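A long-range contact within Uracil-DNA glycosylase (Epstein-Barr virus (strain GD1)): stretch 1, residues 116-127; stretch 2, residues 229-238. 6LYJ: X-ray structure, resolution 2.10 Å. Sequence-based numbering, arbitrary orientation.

Stretch 1 116-127: RNIYAELHRSLP
Stretch 2 (229-238) KFLGNNHFVL

Residues 116-125 form the end of a helix, which L126 leaves at phi/psi -126/106°. Against it lies a loop, residues 229-234, that enters a second helix at H235. F230 to N233 make a type II beta turn, closed by N233 N to F230 O at 2.8 Å. In register, E121 CA lies 5.2 Å from L231 CA, L122 CA 7.0 Å from F236 CA, and S125 CA 6.1 Å from N234 CA; together the stretches bury 635 Å².

The polar heart of the contact is the buried carboxylate of E121 (chi1 165°, t; chi2 60°, p; chi3 20°). Its CA-to-CB bond points toward the loop, and its two oxygens receive backbone amides: G232 N donates to E121 OE1 at 2.6 Å, nearly straight at 167°, and N234 N to E121 OE2 at 2.9 Å and 138°. A glutamate suits this place because one side chain offers two acceptors to the NH groups of G232, in the turn, and N234, just after it. G232 adopts phi/psi 99/-1°, where a CB would jam against the carbonyl oxygen of L231, so glycine fits the turn. N234 is also left-handed, at 65/23°.

R124 (t, t, p, chi4 77°) balances that buried charge from one helical turn along. R124 NE donates to E121 OE1 at 2.9 Å, and R124 NH2 forms a salt bridge with E121 OE2 at 2.8 Å. The same NH2 reaches across to N234 OD1 at 3.2 Å, near the guanidinium plane, while G232 CA covers one face, 3.4 Å from R124 NE. At the N-cap position, N234 makes no capping bond with its side chain. N233 OD1 (chi1 67°, p) accepts from H235 N at 3.0 Å.

Water 1 extends the network, donating to E121 OE2 at 2.9 Å and S125 OG at 2.8 Å and accepting from F236 N at 2.9 Å. S125, chi1 p, turns its hydroxyl back to its own helix, OG donating to E121 O at 2.8 Å.

Apolar packing flanks this network on the side of the F230 and F236 rings. L122 CD2 sits over one face of the F236 ring (chi1 m, chi2 -83°), 3.7 Å from the ring centroid in a CH-pi contact; I118 CG2 is 3.8 Å from F236 CZ. F230 (chi1 t, chi2 87°) brings its CZ to 3.6 Å from I118 CG1. Flat rings thus fill the space beside branched aliphatic chains (I118 and L122 both m, t). Farther along, L126 CD2 meets V237 CG2 at 3.6 Å, with L126 m, t and V237 t.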

# COMPACT_ATOMS: atom_id res chain seq x y z
N ARG A 116 4.15 9.60 -1.03
CA ARG A 116 5.04 10.68 -0.65
C ARG A 116 6.37 10.15 -0.11
O ARG A 116 7.44 10.68 -0.44
CB ARG A 116 4.37 11.58 0.40
CG ARG A 116 3.33 12.52 -0.17
CD ARG A 116 2.99 13.62 0.82
NE ARG A 116 1.87 14.43 0.36
CZ ARG A 116 1.97 15.38 -0.57
NH1 ARG A 116 3.15 15.64 -1.13
NH2 ARG A 116 0.90 16.07 -0.93
N ASN A 117 6.32 9.12 0.74
CA ASN A 117 7.57 8.59 1.28
C ASN A 117 8.38 7.83 0.23
O ASN A 117 9.62 7.84 0.27
CB ASN A 117 7.28 7.70 2.49
CG ASN A 117 6.92 8.50 3.72
OD1 ASN A 117 7.19 9.70 3.78
ND2 ASN A 117 6.33 7.85 4.72
N ILE A 118 7.70 7.19 -0.72
CA ILE A 118 8.39 6.63 -1.88
C ILE A 118 9.14 7.73 -2.62
O ILE A 118 10.32 7.58 -2.97
CB ILE A 118 7.39 5.91 -2.80
CG1 ILE A 118 6.85 4.64 -2.13
CG2 ILE A 118 8.04 5.56 -4.14
CD1 ILE A 118 5.62 4.05 -2.80
N TYR A 119 8.45 8.84 -2.89
CA TYR A 119 9.08 10.00 -3.52
C TYR A 119 10.28 10.48 -2.71
O TYR A 119 11.30 10.88 -3.27
CB TYR A 119 8.08 11.14 -3.69
CG TYR A 119 7.00 10.91 -4.72
CD1 TYR A 119 7.08 9.87 -5.64
CD2 TYR A 119 5.91 11.77 -4.80
CE1 TYR A 119 6.09 9.67 -6.57
CE2 TYR A 119 4.92 11.59 -5.75
CZ TYR A 119 5.02 10.54 -6.63
OH TYR A 119 4.04 10.37 -7.58
N ALA A 120 10.15 10.47 -1.38
CA ALA A 120 11.24 10.94 -0.52
C ALA A 120 12.47 10.05 -0.67
O ALA A 120 13.61 10.54 -0.71
CB ALA A 120 10.79 10.99 0.94
N GLU A 121 12.27 8.74 -0.75
CA GLU A 121 13.40 7.84 -0.94
C GLU A 121 14.00 8.00 -2.34
O GLU A 121 15.23 7.95 -2.50
CB GLU A 121 12.98 6.39 -0.69
CG GLU A 121 13.97 5.34 -1.20
CD GLU A 121 15.35 5.44 -0.57
OE1 GLU A 121 15.50 6.04 0.51
OE2 GLU A 121 16.30 4.90 -1.18
N LEU A 122 13.16 8.21 -3.35
CA LEU A 122 13.67 8.48 -4.69
C LEU A 122 14.52 9.75 -4.70
O LEU A 122 15.58 9.79 -5.34
CB LEU A 122 12.51 8.60 -5.67
CG LEU A 122 11.93 7.30 -6.22
CD1 LEU A 122 10.52 7.54 -6.70
CD2 LEU A 122 12.78 6.73 -7.34
N HIS A 123 14.06 10.78 -4.00
CA HIS A 123 14.78 12.06 -3.97
C HIS A 123 16.09 11.94 -3.21
O HIS A 123 17.10 12.54 -3.59
CB HIS A 123 13.88 13.13 -3.35
CG HIS A 123 14.48 14.50 -3.36
ND1 HIS A 123 14.25 15.41 -2.35
CD2 HIS A 123 15.29 15.11 -4.25
CE1 HIS A 123 14.90 16.53 -2.62
NE2 HIS A 123 15.54 16.38 -3.77
N ARG A 124 16.10 11.17 -2.11
CA ARG A 124 17.34 10.91 -1.39
C ARG A 124 18.34 10.16 -2.27
O ARG A 124 19.53 10.51 -2.31
CB ARG A 124 17.06 10.12 -0.11
CG ARG A 124 18.31 9.82 0.72
CD ARG A 124 18.12 8.59 1.60
NE ARG A 124 18.05 7.35 0.83
CZ ARG A 124 19.10 6.73 0.31
NH1 ARG A 124 20.32 7.22 0.49
NH2 ARG A 124 18.94 5.60 -0.38
N SER A 125 17.88 9.13 -2.97
CA SER A 125 18.79 8.21 -3.66
C SER A 125 19.16 8.65 -5.07
O SER A 125 20.21 8.23 -5.57
CB SER A 125 18.17 6.81 -3.71
OG SER A 125 16.94 6.83 -4.42
N LEU A 126 18.35 9.49 -5.71
CA LEU A 126 18.55 9.83 -7.12
C LEU A 126 18.61 11.35 -7.27
O LEU A 126 17.57 12.02 -7.13
CB LEU A 126 17.44 9.26 -8.00
CG LEU A 126 17.27 7.74 -8.02
CD1 LEU A 126 16.01 7.36 -8.78
CD2 LEU A 126 18.49 7.08 -8.65
N PRO A 127 19.80 11.92 -7.50
CA PRO A 127 19.92 13.38 -7.53
C PRO A 127 19.05 14.05 -8.59
O PRO A 127 18.62 15.19 -8.39
CB PRO A 127 21.41 13.60 -7.82
CG PRO A 127 22.08 12.35 -7.33
CD PRO A 127 21.10 11.25 -7.64
N LYS A 229 14.94 0.13 7.27
CA LYS A 229 13.93 1.16 7.07
C LYS A 229 13.71 1.44 5.59
O LYS A 229 14.60 1.28 4.76
CB LYS A 229 14.37 2.46 7.76
CG LYS A 229 14.25 2.41 9.27
CD LYS A 229 12.82 2.65 9.67
CE LYS A 229 12.67 2.67 11.17
NZ LYS A 229 11.35 2.08 11.53
N PHE A 230 12.48 1.86 5.26
CA PHE A 230 12.20 2.21 3.87
C PHE A 230 13.09 3.35 3.41
O PHE A 230 13.81 3.23 2.41
CB PHE A 230 10.73 2.57 3.67
CG PHE A 230 10.37 2.83 2.24
CD1 PHE A 230 10.00 1.79 1.40
CD2 PHE A 230 10.46 4.11 1.71
CE1 PHE A 230 9.70 2.02 0.07
CE2 PHE A 230 10.16 4.35 0.38
CZ PHE A 230 9.78 3.31 -0.44
N LEU A 231 13.04 4.49 4.10
CA LEU A 231 13.92 5.60 3.77
C LEU A 231 15.36 5.17 3.97
O LEU A 231 15.77 4.81 5.08
CB LEU A 231 13.59 6.82 4.63
CG LEU A 231 14.38 8.08 4.30
CD1 LEU A 231 13.97 8.63 2.94
CD2 LEU A 231 14.20 9.13 5.38
N GLY A 232 16.15 5.21 2.89
CA GLY A 232 17.49 4.68 2.92
C GLY A 232 17.64 3.28 2.36
O GLY A 232 18.76 2.76 2.33
N ASN A 233 16.55 2.65 1.90
CA ASN A 233 16.68 1.28 1.43
C ASN A 233 17.40 1.19 0.09
O ASN A 233 17.88 0.10 -0.27
CB ASN A 233 15.31 0.59 1.36
CG ASN A 233 14.38 1.19 0.30
OD1 ASN A 233 14.79 1.95 -0.57
ND2 ASN A 233 13.11 0.81 0.37
N ASN A 234 17.49 2.29 -0.66
CA ASN A 234 18.27 2.37 -1.89
C ASN A 234 17.73 1.46 -2.99
O ASN A 234 18.45 1.13 -3.93
CB ASN A 234 19.75 2.06 -1.63
CG ASN A 234 20.70 2.87 -2.49
OD1 ASN A 234 20.43 4.03 -2.80
ND2 ASN A 234 21.81 2.26 -2.89
N HIS A 235 16.44 1.09 -2.91
CA HIS A 235 15.92 0.04 -3.78
C HIS A 235 15.89 0.46 -5.25
O HIS A 235 16.08 -0.39 -6.13
CB HIS A 235 14.51 -0.35 -3.33
CG HIS A 235 14.47 -1.30 -2.17
ND1 HIS A 235 13.30 -1.87 -1.72
CD2 HIS A 235 15.46 -1.77 -1.37
CE1 HIS A 235 13.57 -2.66 -0.69
NE2 HIS A 235 14.87 -2.61 -0.46
N PHE A 236 15.65 1.74 -5.54
CA PHE A 236 15.55 2.15 -6.93
C PHE A 236 16.92 2.22 -7.60
O PHE A 236 17.07 1.85 -8.77
CB PHE A 236 14.82 3.50 -7.01
CG PHE A 236 13.43 3.45 -6.45
CD1 PHE A 236 12.37 2.99 -7.22
CD2 PHE A 236 13.18 3.83 -5.14
CE1 PHE A 236 11.09 2.93 -6.70
CE2 PHE A 236 11.91 3.77 -4.61
CZ PHE A 236 10.86 3.32 -5.39
N VAL A 237 17.94 2.60 -6.83
CA VAL A 237 19.31 2.55 -7.32
C VAL A 237 19.74 1.10 -7.53
O VAL A 237 20.31 0.76 -8.57
CB VAL A 237 20.26 3.29 -6.35
CG1 VAL A 237 21.71 3.10 -6.77
CG2 VAL A 237 19.90 4.77 -6.28
N LEU A 238 19.53 0.25 -6.52
CA LEU A 238 19.91 -1.15 -6.66
C LEU A 238 19.20 -1.80 -7.84
O LEU A 238 19.79 -2.61 -8.56
CB LEU A 238 19.61 -1.90 -5.36
CG LEU A 238 20.42 -1.46 -4.14
CD1 LEU A 238 19.88 -2.12 -2.87
CD2 LEU A 238 21.90 -1.76 -4.33
O HOH W 1 16.36 4.10 -3.97
O HOH W 2 22.76 5.44 -0.63